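Local structure of aftrax (Archaeoglobus fulgidus, 3ZC0) at residues R12-L23 with Y66-C77. The protein binds duplex RNA and magnesium as an archaeal Trax-like C3PO subunit, and probably cleaves the RNA within an eight-chain assembly. The protein carries 1 engineered substitution. Residues are numbered along the deposited sequence; the frame is centred on the assembly and turned at random.
Sequences RLEELEAAREEL and YREYPEIYFYLC. With nucleotides of chain O.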
loop_
_atom_site.group_PDB
_atom_site.type_symbol
_atom_site.label_atom_id
_atom_site.label_comp_id
_atom_site.label_asym_id
_atom_site.label_seq_id
_atom_site.Cartn_x
_atom_site.Cartn_y
_atom_site.Cartn_z
ATOM N N ARG E 12 -34.579 11.763 6.972
ATOM C CA ARG E 12 -33.288 12.437 6.903
ATOM C C ARG E 12 -32.364 11.719 5.945
ATOM O O ARG E 12 -31.685 12.357 5.148
ATOM C CB ARG E 12 -32.625 12.491 8.278
ATOM C CG ARG E 12 -31.298 13.218 8.280
ATOM C CD ARG E 12 -31.454 14.610 7.706
ATOM N NE ARG E 12 -30.286 15.439 7.972
ATOM C CZ ARG E 12 -30.239 16.742 7.729
ATOM N NH1 ARG E 12 -31.300 17.345 7.217
ATOM N NH2 ARG E 12 -29.141 17.439 7.996
ATOM N N LEU E 13 -32.340 10.389 6.032
ATOM C CA LEU E 13 -31.510 9.567 5.165
ATOM C C LEU E 13 -31.826 9.823 3.677
ATOM O O LEU E 13 -30.913 9.994 2.866
ATOM C CB LEU E 13 -31.677 8.096 5.535
ATOM C CG LEU E 13 -30.461 7.309 6.025
ATOM C CD1 LEU E 13 -29.321 8.200 6.430
ATOM C CD2 LEU E 13 -30.880 6.455 7.184
ATOM N N GLU E 14 -33.114 9.886 3.328
ATOM C CA GLU E 14 -33.501 10.122 1.935
ATOM C C GLU E 14 -33.046 11.495 1.462
ATOM O O GLU E 14 -32.455 11.661 0.372
ATOM C CB GLU E 14 -35.006 9.955 1.771
ATOM C CG GLU E 14 -35.413 8.496 1.711
ATOM C CD GLU E 14 -36.904 8.295 1.730
ATOM O OE1 GLU E 14 -37.635 9.294 1.919
ATOM O OE2 GLU E 14 -37.336 7.134 1.561
ATOM N N GLU E 15 -33.310 12.473 2.313
ATOM C CA GLU E 15 -32.832 13.821 2.088
ATOM C C GLU E 15 -31.306 13.856 1.833
ATOM O O GLU E 15 -30.832 14.495 0.885
ATOM C CB GLU E 15 -33.206 14.666 3.300
ATOM C CG GLU E 15 -33.492 16.114 3.023
ATOM C CD GLU E 15 -34.279 16.730 4.152
ATOM O OE1 GLU E 15 -34.582 15.992 5.126
ATOM O OE2 GLU E 15 -34.593 17.939 4.062
ATOM N N LEU E 16 -30.543 13.152 2.666
ATOM C CA LEU E 16 -29.095 13.175 2.548
ATOM C C LEU E 16 -28.671 12.477 1.275
ATOM O O LEU E 16 -27.731 12.918 0.631
ATOM C CB LEU E 16 -28.414 12.544 3.759
ATOM C CG LEU E 16 -28.588 13.338 5.050
ATOM C CD1 LEU E 16 -27.792 12.723 6.191
ATOM C CD2 LEU E 16 -28.184 14.768 4.825
ATOM N N GLU E 17 -29.367 11.404 0.900
ATOM C CA GLU E 17 -29.036 10.694 -0.330
ATOM C C GLU E 17 -29.088 11.668 -1.482
ATOM O O GLU E 17 -28.065 11.920 -2.145
ATOM C CB GLU E 17 -30.003 9.543 -0.581
ATOM C CG GLU E 17 -29.513 8.515 -1.593
ATOM C CD GLU E 17 -30.490 7.355 -1.764
ATOM O OE1 GLU E 17 -31.645 7.460 -1.284
ATOM O OE2 GLU E 17 -30.101 6.332 -2.371
ATOM N N ALA E 18 -30.269 12.258 -1.668
ATOM C CA ALA E 18 -30.498 13.227 -2.750
ATOM C C ALA E 18 -29.527 14.430 -2.789
ATOM O O ALA E 18 -28.880 14.716 -3.835
ATOM C CB ALA E 18 -31.913 13.711 -2.686
ATOM N N ALA E 19 -29.451 15.135 -1.660
ATOM C CA ALA E 19 -28.489 16.218 -1.481
ATOM C C ALA E 19 -27.087 15.779 -1.883
ATOM O O ALA E 19 -26.467 16.410 -2.735
ATOM C CB ALA E 19 -28.488 16.701 -0.039
ATOM N N ARG E 20 -26.600 14.694 -1.276
ATOM C CA ARG E 20 -25.276 14.150 -1.591
ATOM C C ARG E 20 -25.036 13.990 -3.105
ATOM O O ARG E 20 -24.022 14.454 -3.621
ATOM C CB ARG E 20 -25.065 12.819 -0.875
ATOM C CG ARG E 20 -23.699 12.196 -1.064
ATOM C CD ARG E 20 -23.406 11.279 0.097
ATOM N NE ARG E 20 -22.164 10.530 -0.054
ATOM C CZ ARG E 20 -22.067 9.422 -0.774
ATOM N NH1 ARG E 20 -23.148 8.982 -1.418
ATOM N NH2 ARG E 20 -20.906 8.775 -0.859
ATOM N N GLU E 21 -25.966 13.355 -3.816
ATOM C CA GLU E 21 -25.793 13.199 -5.265
ATOM C C GLU E 21 -25.617 14.544 -5.962
ATOM O O GLU E 21 -24.698 14.721 -6.798
ATOM C CB GLU E 21 -26.965 12.435 -5.887
ATOM C CG GLU E 21 -27.040 10.970 -5.487
ATOM C CD GLU E 21 -25.925 10.118 -6.069
ATOM O OE1 GLU E 21 -25.312 10.509 -7.092
ATOM O OE2 GLU E 21 -25.668 9.036 -5.497
ATOM N N GLU E 22 -26.475 15.497 -5.598
ATOM C CA GLU E 22 -26.386 16.820 -6.218
ATOM C C GLU E 22 -25.073 17.537 -5.905
ATOM O O GLU E 22 -24.377 18.011 -6.810
ATOM C CB GLU E 22 -27.577 17.701 -5.844
ATOM C CG GLU E 22 -28.593 17.874 -6.976
ATOM C CD GLU E 22 -27.938 18.036 -8.354
ATOM O OE1 GLU E 22 -27.261 19.078 -8.598
ATOM O OE2 GLU E 22 -28.112 17.109 -9.188
ATOM N N LEU E 23 -24.750 17.600 -4.614
ATOM C CA LEU E 23 -23.508 18.178 -4.107
ATOM C C LEU E 23 -22.300 17.593 -4.836
ATOM O O LEU E 23 -21.395 18.324 -5.213
ATOM C CB LEU E 23 -23.398 17.934 -2.603
ATOM C CG LEU E 23 -22.672 18.969 -1.742
ATOM C CD1 LEU E 23 -21.684 18.304 -0.793
ATOM C CD2 LEU E 23 -21.971 20.008 -2.588
ATOM N N TYR E 66 -25.553 23.876 0.570
ATOM C CA TYR E 66 -25.572 22.575 1.235
ATOM C C TYR E 66 -24.977 22.555 2.642
ATOM O O TYR E 66 -24.754 21.490 3.206
ATOM C CB TYR E 66 -24.859 21.542 0.356
ATOM C CG TYR E 66 -25.613 21.224 -0.911
ATOM C CD1 TYR E 66 -25.470 22.016 -2.036
ATOM C CD2 TYR E 66 -26.487 20.148 -0.973
ATOM C CE1 TYR E 66 -26.158 21.736 -3.190
ATOM C CE2 TYR E 66 -27.187 19.864 -2.131
ATOM C CZ TYR E 66 -27.010 20.656 -3.238
ATOM O OH TYR E 66 -27.689 20.387 -4.398
ATOM N N ARG E 67 -24.717 23.719 3.224
ATOM C CA ARG E 67 -24.170 23.735 4.574
ATOM C C ARG E 67 -25.268 23.270 5.544
ATOM O O ARG E 67 -25.015 22.929 6.695
ATOM C CB ARG E 67 -23.581 25.112 4.935
ATOM C CG ARG E 67 -22.814 25.144 6.279
ATOM C CD ARG E 67 -21.611 26.098 6.287
ATOM N NE ARG E 67 -21.976 27.509 6.133
ATOM C CZ ARG E 67 -21.730 28.240 5.044
ATOM N NH1 ARG E 67 -21.116 27.697 4.000
ATOM N NH2 ARG E 67 -22.096 29.517 4.999
ATOM N N GLU E 68 -26.493 23.226 5.042
ATOM C CA GLU E 68 -27.620 22.677 5.783
ATOM C C GLU E 68 -27.395 21.209 6.174
ATOM O O GLU E 68 -28.073 20.666 7.039
ATOM C CB GLU E 68 -28.883 22.791 4.924
ATOM C CG GLU E 68 -30.137 22.241 5.570
ATOM C CD GLU E 68 -31.283 22.114 4.598
ATOM O OE1 GLU E 68 -31.370 22.953 3.670
ATOM O OE2 GLU E 68 -32.087 21.168 4.766
ATOM N N TYR E 69 -26.433 20.565 5.531
ATOM C CA TYR E 69 -26.219 19.146 5.741
ATOM C C TYR E 69 -24.823 18.857 6.271
ATOM O O TYR E 69 -24.023 18.220 5.595
ATOM C CB TYR E 69 -26.412 18.423 4.422
ATOM C CG TYR E 69 -27.771 18.632 3.792
ATOM C CD1 TYR E 69 -28.929 18.197 4.425
ATOM C CD2 TYR E 69 -27.890 19.235 2.544
ATOM C CE1 TYR E 69 -30.172 18.365 3.832
ATOM C CE2 TYR E 69 -29.122 19.409 1.948
ATOM C CZ TYR E 69 -30.263 18.975 2.594
ATOM O OH TYR E 69 -31.498 19.146 2.001
ATOM N N PRO E 70 -24.530 19.298 7.499
ATOM C CA PRO E 70 -23.155 19.231 7.992
ATOM C C PRO E 70 -22.697 17.787 8.217
ATOM O O PRO E 70 -21.499 17.562 8.392
ATOM C CB PRO E 70 -23.227 19.987 9.322
ATOM C CG PRO E 70 -24.554 20.645 9.345
ATOM C CD PRO E 70 -25.444 19.767 8.547
ATOM N N GLU E 71 -23.626 16.831 8.212
ATOM C CA GLU E 71 -23.252 15.423 8.225
ATOM C C GLU E 71 -22.397 15.066 7.005
ATOM O O GLU E 71 -21.583 14.152 7.087
ATOM C CB GLU E 71 -24.482 14.507 8.231
ATOM C CG GLU E 71 -25.389 14.631 9.425
ATOM C CD GLU E 71 -26.672 15.353 9.082
ATOM O OE1 GLU E 71 -26.590 16.448 8.472
ATOM O OE2 GLU E 71 -27.759 14.822 9.412
ATOM N N ILE E 72 -22.598 15.757 5.877
ATOM C CA ILE E 72 -21.830 15.469 4.668
ATOM C C ILE E 72 -21.075 16.636 4.039
ATOM O O ILE E 72 -20.184 16.417 3.216
ATOM C CB ILE E 72 -22.689 14.852 3.546
ATOM C CG1 ILE E 72 -23.607 15.892 2.935
ATOM C CG2 ILE E 72 -23.457 13.658 4.040
ATOM C CD1 ILE E 72 -24.312 15.393 1.703
ATOM N N TYR E 73 -21.426 17.864 4.399
ATOM C CA TYR E 73 -20.864 19.041 3.722
ATOM C C TYR E 73 -19.327 19.170 3.810
ATOM O O TYR E 73 -18.633 19.274 2.784
ATOM C CB TYR E 73 -21.545 20.325 4.218
ATOM C CG TYR E 73 -21.074 21.605 3.544
ATOM C CD1 TYR E 73 -21.585 22.000 2.305
ATOM C CD2 TYR E 73 -20.133 22.423 4.159
ATOM C CE1 TYR E 73 -21.166 23.175 1.702
ATOM C CE2 TYR E 73 -19.708 23.594 3.571
ATOM C CZ TYR E 73 -20.219 23.974 2.340
ATOM O OH TYR E 73 -19.771 25.154 1.757
ATOM N N PHE E 74 -18.797 19.147 5.025
ATOM C CA PHE E 74 -17.361 19.312 5.209
ATOM C C PHE E 74 -16.527 18.119 4.724
ATOM O O PHE E 74 -15.433 18.297 4.176
ATOM C CB PHE E 74 -17.078 19.687 6.655
ATOM C CG PHE E 74 -17.828 20.894 7.077
ATOM C CD1 PHE E 74 -17.293 22.149 6.883
ATOM C CD2 PHE E 74 -19.102 20.788 7.595
ATOM C CE1 PHE E 74 -17.999 23.280 7.240
ATOM C CE2 PHE E 74 -19.808 21.917 7.953
ATOM C CZ PHE E 74 -19.252 23.165 7.775
ATOM N N TYR E 75 -17.061 16.914 4.894
ATOM C CA TYR E 75 -16.411 15.702 4.414
ATOM C C TYR E 75 -16.161 15.751 2.917
ATOM O O TYR E 75 -15.145 15.249 2.451
ATOM C CB TYR E 75 -17.281 14.494 4.739
ATOM C CG TYR E 75 -16.695 13.160 4.354
ATOM C CD1 TYR E 75 -15.747 12.528 5.166
ATOM C CD2 TYR E 75 -17.112 12.503 3.192
ATOM C CE1 TYR E 75 -15.217 11.273 4.826
ATOM C CE2 TYR E 75 -16.590 11.248 2.839
ATOM C CZ TYR E 75 -15.643 10.639 3.661
ATOM O OH TYR E 75 -15.138 9.404 3.317
ATOM N N LEU E 76 -17.085 16.366 2.178
ATOM C CA LEU E 76 -17.059 16.346 0.722
ATOM C C LEU E 76 -16.438 17.579 0.049
ATOM O O LEU E 76 -15.752 17.461 -0.978
ATOM C CB LEU E 76 -18.474 16.145 0.200
ATOM C CG LEU E 76 -19.042 14.740 0.388
ATOM C CD1 LEU E 76 -20.522 14.718 0.064
ATOM C CD2 LEU E 76 -18.301 13.742 -0.490
ATOM N N CYS E 77 -16.684 18.757 0.614
ATOM C CA CYS E 77 -16.343 20.002 -0.081
ATOM C C CYS E 77 -14.855 20.298 -0.162
ATOM O O CYS E 77 -14.428 21.194 -0.926
ATOM C CB CYS E 77 -17.072 21.190 0.545
ATOM S SG CYS E 77 -18.818 21.276 0.071
ATOM P P G O 9 -17.226 9.867 -0.422
ATOM O OP1 G O 9 -18.491 10.367 0.184
ATOM O OP2 G O 9 -16.335 8.981 0.366
ATOM O "O5'" G O 9 -17.605 9.114 -1.768
ATOM C "C5'" G O 9 -18.083 9.826 -2.901
ATOM C "C4'" G O 9 -18.088 8.936 -4.109
ATOM O "O4'" G O 9 -16.740 8.748 -4.597
ATOM C "C3'" G O 9 -18.580 7.535 -3.833
ATOM O "O3'" G O 9 -19.987 7.489 -3.837
ATOM C "C2'" G O 9 -17.923 6.704 -4.927
ATOM O "O2'" G O 9 -18.677 6.761 -6.125
ATOM C "C1'" G O 9 -16.600 7.453 -5.140
ATOM N N9 G O 9 -15.443 6.791 -4.500
ATOM C C8 G O 9 -14.832 7.108 -3.300
ATOM N N7 G O 9 -13.819 6.332 -3.011
ATOM C C5 G O 9 -13.755 5.454 -4.091
ATOM C C6 G O 9 -12.869 4.384 -4.365
ATOM O O6 G O 9 -11.925 3.983 -3.684
ATOM N N1 G O 9 -13.166 3.757 -5.575
ATOM C C2 G O 9 -14.186 4.105 -6.433
ATOM N N2 G O 9 -14.313 3.377 -7.558
ATOM N N3 G O 9 -15.020 5.101 -6.191
ATOM C C4 G O 9 -14.747 5.725 -5.018
ATOM P P C O 8 -11.777 10.838 1.894
ATOM O OP1 C O 8 -12.606 11.252 3.048
ATOM O OP2 C O 8 -11.166 9.489 1.851
ATOM O "O5'" C O 8 -12.684 10.952 0.592
ATOM C "C5'" C O 8 -13.551 12.057 0.403
ATOM C "C4'" C O 8 -14.104 12.093 -0.999
ATOM O "O4'" C O 8 -13.018 12.007 -1.956
ATOM C "C3'" C O 8 -15.026 10.947 -1.385
ATOM O "O3'" C O 8 -16.353 11.124 -0.919
ATOM C "C2'" C O 8 -14.918 10.933 -2.903
ATOM O "O2'" C O 8 -15.748 11.929 -3.475
ATOM C "C1'" C O 8 -13.454 11.330 -3.115
ATOM N N1 C O 8 -12.599 10.145 -3.326
ATOM C C2 C O 8 -12.636 9.514 -4.572
ATOM O O2 C O 8 -13.377 9.970 -5.458
ATOM N N3 C O 8 -11.861 8.419 -4.766
ATOM C C4 C O 8 -11.082 7.963 -3.773
ATOM N N4 C O 8 -10.326 6.883 -3.998
ATOM C C5 C O 8 -11.033 8.594 -2.497
ATOM C C6 C O 8 -11.802 9.673 -2.318
ATOM P P U O 10 -20.744 6.317 -3.064
ATOM O OP1 U O 10 -22.179 6.705 -2.938
ATOM O OP2 U O 10 -19.949 6.011 -1.841
ATOM O "O5'" U O 10 -20.627 5.104 -4.088
ATOM C "C5'" U O 10 -20.385 3.795 -3.622
ATOM C "C4'" U O 10 -19.961 2.872 -4.730
ATOM O "O4'" U O 10 -18.646 3.247 -5.216
ATOM C "C3'" U O 10 -19.809 1.427 -4.294
ATOM O "O3'" U O 10 -21.041 0.745 -4.309
ATOM C "C2'" U O 10 -18.778 0.877 -5.265
ATOM O "O2'" U O 10 -19.384 0.561 -6.507
ATOM C "C1'" U O 10 -17.868 2.091 -5.451
ATOM N N1 U O 10 -16.752 2.086 -4.479
ATOM C C2 U O 10 -15.737 1.162 -4.628
ATOM O O2 U O 10 -15.699 0.336 -5.522
ATOM N N3 U O 10 -14.753 1.241 -3.675
ATOM C C4 U O 10 -14.683 2.124 -2.613
ATOM O O4 U O 10 -13.729 2.066 -1.838
ATOM C C5 U O 10 -15.769 3.047 -2.529
ATOM C C6 U O 10 -16.734 2.992 -3.444
#
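Where the RNA backbone of chain O runs past helix 6-42 and the start of helix 73-94, Arg12 forms a salt bridge with Glu71 in the turn between segments. Its guanidinium binds side-on through two hydrogen bonds, NE donating to Glu71 OE2 (3.0 Å) and NH2 to the syn lone pair of Glu71 OE1 (2.8 Å), the two flat groups nearly coplanar, 28° apart. CG lies anti to the backbone N (chi1 -178°), and the bend at chi2 brings the group over Leu16 CD2 and to the edge of the Tyr69 ring. A methionine in place of Arg12 would probably leave the Glu71 carboxylate without its paired charge and free to turn. Further along helix 6-42, Ala19 CB sits over a face of Tyr69, 3.4 Å from CE2, while Leu16 CD2 meets CD1 of the same ring obliquely. Leu23 lays CG over the face of Tyr66 in a CH-pi contact and sends CD1 to Leu76 CD1, 3.9 Å away. Arg20, its CB 3.7 Å from Ile72 CD1, bridges successive phosphates: NH1 donates to U10 OP1 (2.9 Å), NH2 to both G9 OP1 and U10 OP2 (3.1 Å each). Leu76 CD2 adjoins the same backbone, and apolar packing merges into a phosphate-binding surface within the all-helical Translin fold.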